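Local coordinates for protein 1,4-dihydroxy-2-naphthoyl-CoA hydrolase (Synechocystis sp., PDB 4K00) that catalyses the hydrolysis of 1,4-dihydroxy-2-naphthoyl-CoA to 1,4-dihydroxy-2-naphthoate and CoA, a step in the biosynthesis of phylloquinone, at residues Y9-Y14 with C33-E38; E38-S43 with Q132-D137; H114-L119 with K123-P128. One frame throughout, in Å; residues are numbered along the deposited sequence.

Interaction 1. Residues Y9-Y14 with C33-E38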
# COMPACT_ATOMS: atom_id res chain seq x y z
N TYR A 9 -9.42 15.07 10.98
CA TYR A 9 -8.38 14.90 9.98
C TYR A 9 -8.99 14.99 8.59
O TYR A 9 -9.93 14.25 8.26
CB TYR A 9 -7.72 13.55 10.17
CG TYR A 9 -6.74 13.13 9.10
CD1 TYR A 9 -5.57 13.86 8.88
CD2 TYR A 9 -6.96 11.99 8.35
CE1 TYR A 9 -4.66 13.46 7.92
CE2 TYR A 9 -6.05 11.58 7.39
CZ TYR A 9 -4.91 12.33 7.17
OH TYR A 9 -4.01 11.91 6.23
N GLU A 10 -8.48 15.92 7.80
CA GLU A 10 -8.97 16.10 6.45
C GLU A 10 -8.12 15.27 5.47
O GLU A 10 -6.89 15.28 5.52
CB GLU A 10 -8.91 17.58 6.12
CG GLU A 10 -9.34 17.94 4.72
CD GLU A 10 -9.33 19.44 4.52
OE1 GLU A 10 -9.30 20.17 5.54
OE2 GLU A 10 -9.33 19.89 3.36
N ARG A 11 -8.79 14.54 4.59
CA ARG A 11 -8.11 13.57 3.73
C ARG A 11 -8.73 13.58 2.34
O ARG A 11 -9.91 13.27 2.17
CB ARG A 11 -8.16 12.17 4.34
CG ARG A 11 -7.56 11.07 3.48
CD ARG A 11 -6.06 11.26 3.25
NE ARG A 11 -5.39 9.96 3.22
CZ ARG A 11 -5.45 9.10 2.21
NH1 ARG A 11 -6.10 9.41 1.09
NH2 ARG A 11 -4.82 7.93 2.30
N GLN A 12 -7.92 13.95 1.36
CA GLN A 12 -8.23 13.76 -0.06
C GLN A 12 -8.07 12.31 -0.49
O GLN A 12 -7.11 11.64 -0.12
CB GLN A 12 -7.31 14.66 -0.89
CG GLN A 12 -7.49 14.51 -2.39
CD GLN A 12 -8.67 15.29 -2.90
OE1 GLN A 12 -9.57 14.74 -3.54
NE2 GLN A 12 -8.70 16.59 -2.60
N VAL A 13 -9.02 11.82 -1.29
CA VAL A 13 -8.91 10.49 -1.86
C VAL A 13 -8.03 10.56 -3.10
O VAL A 13 -8.29 11.34 -4.02
CB VAL A 13 -10.29 9.88 -2.23
CG1 VAL A 13 -10.09 8.53 -2.89
CG2 VAL A 13 -11.17 9.73 -0.99
N TYR A 14 -6.96 9.78 -3.11
CA TYR A 14 -6.04 9.76 -4.26
C TYR A 14 -6.32 8.54 -5.10
O TYR A 14 -7.00 7.63 -4.65
CB TYR A 14 -4.59 9.75 -3.78
CG TYR A 14 -4.24 10.94 -2.94
CD1 TYR A 14 -4.19 12.21 -3.50
CD2 TYR A 14 -4.01 10.81 -1.58
CE1 TYR A 14 -3.88 13.31 -2.73
CE2 TYR A 14 -3.71 11.91 -0.81
CZ TYR A 14 -3.65 13.15 -1.39
OH TYR A 14 -3.35 14.25 -0.62
N CYS A 33 -7.84 6.09 8.86
CA CYS A 33 -8.04 6.13 10.32
C CYS A 33 -6.71 6.20 11.06
O CYS A 33 -6.53 7.04 11.94
CB CYS A 33 -8.83 4.90 10.79
SG CYS A 33 -10.57 4.95 10.31
N HIS A 34 -5.76 5.35 10.70
CA HIS A 34 -4.46 5.37 11.36
C HIS A 34 -3.76 6.70 11.12
O HIS A 34 -3.12 7.24 12.02
CB HIS A 34 -3.60 4.17 10.91
CG HIS A 34 -2.48 3.85 11.86
ND1 HIS A 34 -1.32 4.57 11.90
CD2 HIS A 34 -2.37 2.90 12.82
CE1 HIS A 34 -0.52 4.08 12.84
NE2 HIS A 34 -1.13 3.06 13.41
N GLU A 35 -3.90 7.25 9.91
CA GLU A 35 -3.37 8.59 9.61
C GLU A 35 -3.96 9.67 10.52
O GLU A 35 -3.24 10.56 10.98
CB GLU A 35 -3.62 8.96 8.15
CG GLU A 35 -2.88 8.09 7.15
CD GLU A 35 -3.30 8.35 5.72
OE1 GLU A 35 -3.94 9.40 5.44
OE2 GLU A 35 -3.00 7.50 4.86
N ALA A 36 -5.26 9.59 10.77
CA ALA A 36 -5.92 10.55 11.67
C ALA A 36 -5.32 10.45 13.05
O ALA A 36 -5.02 11.46 13.69
CB ALA A 36 -7.42 10.26 11.73
N TYR A 37 -5.13 9.22 13.50
CA TYR A 37 -4.46 8.93 14.75
C TYR A 37 -3.06 9.56 14.75
O TYR A 37 -2.69 10.27 15.68
CB TYR A 37 -4.44 7.42 14.98
CG TYR A 37 -3.42 6.89 15.98
CD1 TYR A 37 -3.43 7.30 17.30
CD2 TYR A 37 -2.46 5.97 15.59
CE1 TYR A 37 -2.49 6.82 18.21
CE2 TYR A 37 -1.53 5.46 16.48
CZ TYR A 37 -1.55 5.89 17.79
OH TYR A 37 -0.62 5.40 18.68
N GLU A 38 -2.31 9.34 13.68
CA GLU A 38 -0.97 9.89 13.57
C GLU A 38 -0.96 11.41 13.52
O GLU A 38 -0.04 12.03 14.05
CB GLU A 38 -0.22 9.31 12.36
CG GLU A 38 0.18 7.85 12.57
CD GLU A 38 0.79 7.25 11.32
OE1 GLU A 38 0.04 6.61 10.56
OE2 GLU A 38 2.02 7.42 11.13
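Glu-35 reaches from helix 26-43 to two side chains of strand 6-12, Tyr-9 and Arg-11, and shows how one carboxylate can tie a helix to a sheet. The ionic part is a two-pronged, side-on salt bridge. Arg-11 NE gives its hydrogen to Glu-35 OE1 over 2.7 Å, almost straight at 174° and meeting the syn lone pair of that oxygen, while Arg-11 NH2 reaches Glu-35 OE2 at 3.2 Å. Guanidinium and carboxylate lie only 13° from coplanar, and the paired hydrogen bonds help hold the two groups flat against each other. The arginine chain is bent at its second and third torsions, which turns its NE edge toward the acid.

A hydrogen bond from an uncharged donor completes the polar set: Tyr-9 OH donates to Glu-35 OE1 at 2.6 Å, arriving on the anti side and somewhat out of the carboxylate plane. OE1 therefore accepts from two donors, one of them cationic, which would probably stabilise the ionised acid in its buried setting.

The apolar part involves the ring and CB of Tyr-9. With CG anti to the backbone N (chi1 172°), the Tyr-9 ring lies against the helix, the backbone of Glu-35 and Ala-36 covering one face toward its rim. Tyr-9 CB also meets Ala-36 CB at 3.7 Å.

Second partners extend the network: Gln-31 binds Glu-35 OE2, Asp-17 forms a salt bridge with Arg-11 NH1, and Tyr-14 of the second subunit packs on Glu-35. Strand 6-12 runs antiparallel beside strand 77-86, whose Val-80 touches both Tyr-9 and Ala-36. The contact thus seats the long helix of the hotdog fold on the end strand, within this chain, of its sheet, with Cys-33 and Tyr-37 continuing the packing onto strand 91-100.

Interaction 2. Residues E38-S43 with Q132-D137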
# COMPACT_ATOMS: atom_id res chain seq x y z
N GLU A 38 -2.31 9.34 13.68
CA GLU A 38 -0.97 9.89 13.57
C GLU A 38 -0.96 11.41 13.52
O GLU A 38 -0.04 12.03 14.05
CB GLU A 38 -0.22 9.31 12.36
CG GLU A 38 0.18 7.85 12.57
CD GLU A 38 0.79 7.25 11.32
OE1 GLU A 38 0.04 6.61 10.56
OE2 GLU A 38 2.02 7.42 11.13
N SER A 39 -1.96 12.01 12.87
CA SER A 39 -2.03 13.46 12.77
C SER A 39 -2.38 14.04 14.14
O SER A 39 -1.87 15.09 14.54
CB SER A 39 -3.06 13.90 11.74
OG SER A 39 -2.75 13.39 10.45
N TRP A 40 -3.23 13.34 14.87
CA TRP A 40 -3.56 13.77 16.21
C TRP A 40 -2.30 13.74 17.09
O TRP A 40 -2.00 14.69 17.81
CB TRP A 40 -4.68 12.91 16.80
CG TRP A 40 -4.89 13.13 18.25
CD1 TRP A 40 -5.50 14.18 18.84
CD2 TRP A 40 -4.44 12.28 19.30
NE1 TRP A 40 -5.50 14.03 20.20
CE2 TRP A 40 -4.84 12.87 20.51
CE3 TRP A 40 -3.76 11.06 19.34
CZ2 TRP A 40 -4.57 12.30 21.75
CZ3 TRP A 40 -3.48 10.49 20.57
CH2 TRP A 40 -3.89 11.11 21.76
N LEU A 41 -1.55 12.64 17.02
CA LEU A 41 -0.27 12.52 17.74
C LEU A 41 0.65 13.70 17.45
O LEU A 41 1.23 14.29 18.36
CB LEU A 41 0.46 11.23 17.33
CG LEU A 41 -0.10 9.91 17.85
CD1 LEU A 41 0.69 8.75 17.27
CD2 LEU A 41 -0.10 9.87 19.37
N SER A 42 0.78 14.03 16.17
CA SER A 42 1.62 15.14 15.72
C SER A 42 1.13 16.47 16.29
O SER A 42 1.93 17.30 16.73
CB SER A 42 1.62 15.20 14.19
OG SER A 42 2.48 16.21 13.71
N SER A 43 -0.18 16.68 16.26
CA SER A 43 -0.78 17.89 16.83
C SER A 43 -0.51 17.98 18.33
O SER A 43 -0.40 19.08 18.89
CB SER A 43 -2.29 17.92 16.59
OG SER A 43 -2.96 17.13 17.55
N GLN A 132 -0.95 9.74 27.91
CA GLN A 132 -2.07 9.85 28.83
C GLN A 132 -2.57 11.28 28.94
O GLN A 132 -3.76 11.55 28.91
CB GLN A 132 -1.62 9.39 30.20
CG GLN A 132 -2.52 8.39 30.86
CD GLN A 132 -1.85 7.79 32.06
OE1 GLN A 132 -1.64 6.58 32.13
NE2 GLN A 132 -1.46 8.64 33.01
N THR A 133 -1.63 12.21 29.10
CA THR A 133 -1.96 13.61 29.23
C THR A 133 -2.71 14.12 28.00
O THR A 133 -3.74 14.79 28.12
CB THR A 133 -0.68 14.43 29.48
OG1 THR A 133 -0.04 13.96 30.68
CG2 THR A 133 -1.00 15.90 29.61
N ALA A 134 -2.20 13.80 26.81
CA ALA A 134 -2.87 14.16 25.55
C ALA A 134 -4.28 13.59 25.45
O ALA A 134 -5.21 14.27 25.01
CB ALA A 134 -2.05 13.70 24.37
N ILE A 135 -4.44 12.33 25.85
CA ILE A 135 -5.75 11.69 25.79
C ILE A 135 -6.74 12.36 26.74
O ILE A 135 -7.91 12.55 26.40
CB ILE A 135 -5.68 10.17 26.08
CG1 ILE A 135 -4.89 9.44 24.98
CG2 ILE A 135 -7.08 9.58 26.14
CD1 ILE A 135 -4.49 8.02 25.34
N CYS A 136 -6.27 12.73 27.94
CA CYS A 136 -7.10 13.43 28.94
C CYS A 136 -7.55 14.78 28.42
O CYS A 136 -8.65 15.25 28.72
CB CYS A 136 -6.29 13.70 30.21
SG CYS A 136 -5.94 12.27 31.25
N ASP A 137 -6.66 15.42 27.68
CA ASP A 137 -6.98 16.66 26.99
C ASP A 137 -7.66 17.68 27.91
O ASP A 137 -8.73 18.20 27.58
CB ASP A 137 -7.91 16.36 25.82
CG ASP A 137 -8.04 17.53 24.89
OD1 ASP A 137 -7.12 18.38 24.86
OD2 ASP A 137 -9.08 17.62 24.21
O HOH W 1 -5.74 15.65 22.65
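Trp-40 sends its indole from near the end of helix 26-43 across to helix 129-136, a small example of one large side chain spanning two helices that are far apart in sequence. Its CG stands anti to the backbone N (chi1 169°), which carries the six-membered ring out to the second helix.

Along that helix the first residue to meet it is Ala-134. Its methyl group comes against the benzo ring from off the ring plane, Ala-134 CB lying 3.9 Å from Trp-40 CZ2. The carbonyl oxygen of the same residue sits at the indole edge, near the ring plane, and a water joins it to the ring nitrogen: the water accepts from Trp-40 NE1 at 2.9 Å and lies 2.8 Å from Ala-134 O, to which it can donate. The indole N-H is thereby satisfied through solvent, and the bridge probably helps set how the ring edge is turned.

Ile-135 follows, crossing the indole at about a right angle. Here the touching atom is the CG1 branch, with Ile-135 CG1 3.8 Å from Trp-40 CH2. An alanine in place of Trp-40 is likely to open a gap between the helices, leaving the Ala-134 methyl and the Ile-135 branch without their partner and the bridging water without its donor.

On the first helix, Ser-43 OG donates to Trp-40 O at 2.6 Å, in the carbonyl plane and on a lone pair, bonding the last turn internally.

The sheet supplies the common floor. Trp-40 rests on Leu-82 and Ile-84 of strand 77-86, and Ile-135 shares Ile-84 with it, while Leu-46 and Glu-44 of the following loop touch Ala-134. The C-terminal helix is so packed beside the end of the long central helix, against the hotdog sheet.

Interaction 3. Residues H114-L119 with K123-P128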
# COMPACT_ATOMS: atom_id res chain seq x y z
N HIS A 114 -5.00 0.09 21.12
CA HIS A 114 -3.56 0.18 21.15
C HIS A 114 -3.10 -0.08 22.57
O HIS A 114 -3.71 0.40 23.54
CB HIS A 114 -3.10 1.59 20.75
CG HIS A 114 -3.73 2.11 19.50
ND1 HIS A 114 -3.02 2.35 18.35
CD2 HIS A 114 -5.01 2.46 19.23
CE1 HIS A 114 -3.83 2.83 17.42
NE2 HIS A 114 -5.05 2.89 17.93
N VAL A 115 -2.01 -0.82 22.72
CA VAL A 115 -1.50 -1.10 24.03
C VAL A 115 -0.02 -0.79 24.10
O VAL A 115 0.70 -0.87 23.10
CB VAL A 115 -1.72 -2.56 24.45
CG1 VAL A 115 -3.20 -2.92 24.35
CG2 VAL A 115 -0.88 -3.49 23.60
N CYS A 116 0.43 -0.41 25.28
CA CYS A 116 1.83 -0.18 25.52
C CYS A 116 2.44 -1.44 26.12
O CYS A 116 1.93 -1.95 27.12
CB CYS A 116 2.01 1.00 26.45
SG CYS A 116 3.73 1.40 26.80
N ILE A 117 3.51 -1.93 25.51
CA ILE A 117 4.25 -3.07 26.05
C ILE A 117 5.73 -2.75 26.21
O ILE A 117 6.33 -2.06 25.38
CB ILE A 117 4.08 -4.33 25.18
CG1 ILE A 117 4.51 -4.05 23.74
CG2 ILE A 117 2.65 -4.82 25.22
CD1 ILE A 117 4.50 -5.27 22.85
N ALA A 118 6.31 -3.27 27.29
CA ALA A 118 7.75 -3.19 27.49
C ALA A 118 8.43 -4.26 26.64
O ALA A 118 7.92 -5.38 26.52
CB ALA A 118 8.08 -3.38 28.95
N LEU A 119 9.56 -3.90 26.04
CA LEU A 119 10.33 -4.83 25.22
C LEU A 119 11.61 -5.20 25.97
O LEU A 119 12.11 -4.42 26.77
CB LEU A 119 10.68 -4.19 23.88
CG LEU A 119 9.51 -3.77 22.99
CD1 LEU A 119 10.00 -3.02 21.76
CD2 LEU A 119 8.69 -4.99 22.60
N LYS A 123 5.49 -7.40 27.71
CA LYS A 123 4.52 -7.36 28.81
C LYS A 123 3.87 -5.98 28.92
O LYS A 123 4.53 -4.97 28.69
CB LYS A 123 5.21 -7.71 30.13
CG LYS A 123 5.37 -9.20 30.37
CD LYS A 123 5.23 -9.55 31.85
CE LYS A 123 4.63 -10.93 32.06
NZ LYS A 123 5.67 -12.00 32.04
N LYS A 124 2.58 -5.96 29.27
CA LYS A 124 1.82 -4.71 29.33
C LYS A 124 2.53 -3.72 30.24
O LYS A 124 3.04 -4.09 31.29
CB LYS A 124 0.41 -4.96 29.86
CG LYS A 124 -0.50 -5.70 28.90
CD LYS A 124 -1.61 -6.42 29.65
CE LYS A 124 -2.08 -7.65 28.90
NZ LYS A 124 -2.12 -7.41 27.43
N ALA A 125 2.57 -2.46 29.81
CA ALA A 125 3.13 -1.39 30.62
C ALA A 125 2.20 -0.18 30.58
O ALA A 125 1.41 -0.03 29.65
CB ALA A 125 4.50 -1.00 30.09
N PRO A 126 2.30 0.70 31.60
CA PRO A 126 1.49 1.92 31.61
C PRO A 126 1.81 2.78 30.41
O PRO A 126 2.97 2.87 30.00
CB PRO A 126 1.90 2.61 32.92
CG PRO A 126 2.50 1.54 33.76
CD PRO A 126 3.15 0.59 32.79
N LEU A 127 0.78 3.39 29.83
CA LEU A 127 0.97 4.35 28.75
C LEU A 127 2.01 5.39 29.17
O LEU A 127 2.08 5.76 30.34
CB LEU A 127 -0.36 5.03 28.42
CG LEU A 127 -1.49 4.13 27.91
CD1 LEU A 127 -2.75 4.96 27.70
CD2 LEU A 127 -1.10 3.45 26.60
N PRO A 128 2.83 5.85 28.22
CA PRO A 128 3.68 7.01 28.51
C PRO A 128 2.85 8.18 29.03
O PRO A 128 1.76 8.43 28.52
CB PRO A 128 4.30 7.33 27.15
CG PRO A 128 4.26 6.04 26.40
CD PRO A 128 3.03 5.32 26.87
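With SG turned anti to its backbone N (chi1 -179°), Cys-116 lays its thiol along the chain that returns after the hairpin, and chi1 of Leu-127 (-62°) directs its CD2 methyl back to the same cysteine. Cys-116 SG packs 4.1 Å from Ala-125 CB and 4.0 Å from Pro-128 CD, while Cys-116 CB meets Leu-127 CD2 at 4.0 Å. The cysteine side chain is thus lined by residues of the extended segment just ahead of helix 129-136, for which Pro-128 stands at the N-cap position.

Backbone bonds hold the two segments in antiparallel register. Ala-118 N donates to Lys-123 O at 2.8 Å, and the returning bond from Lys-123 N to Ala-118 O is weak. Ala-125 N binds Cys-116 O at 2.8 Å and 167°. Between these, Ile-117 and Lys-124 form a non-hydrogen-bonded pair whose side chains diverge, and Ile-117 CA adds a CA-H...O contact to Lys-123 O at 3.3 Å.

Cys-116 also packs on Leu-59 of strand 57-68, and Leu-127 on Phe-92 of strand 91-100. The chemistry therefore divides in two: peptide groups set the register of a short hairpin, and beyond it a mostly apolar setting around the buried Cys-116, with the carbonyl oxygens of Ala-125 and Pro-126 also near it, carries the chain onward, with no side-chain charge pairing across the two segments.

From the N terminus, strand 6-12 comes first, and interaction 1 closes a short loop by bringing helix 26-43 back against it. Further along that helix, interaction 2 opens; the two are in series but share Glu-38, and Tyr-9 touches Ser-39 where they meet. Interaction 2 closes only at helix 129-136, after most of the sheet has been laid down. Nested inside this long loop, interaction 3 closes the tight hairpin of 106-118 with 123-124, which leads directly into the closing helix. Leu-127 and Ile-135 touch there, and Tyr-37 meets His-114, so side-chain packing connects the long helix, the hairpin of the sheet and the C-terminal helix.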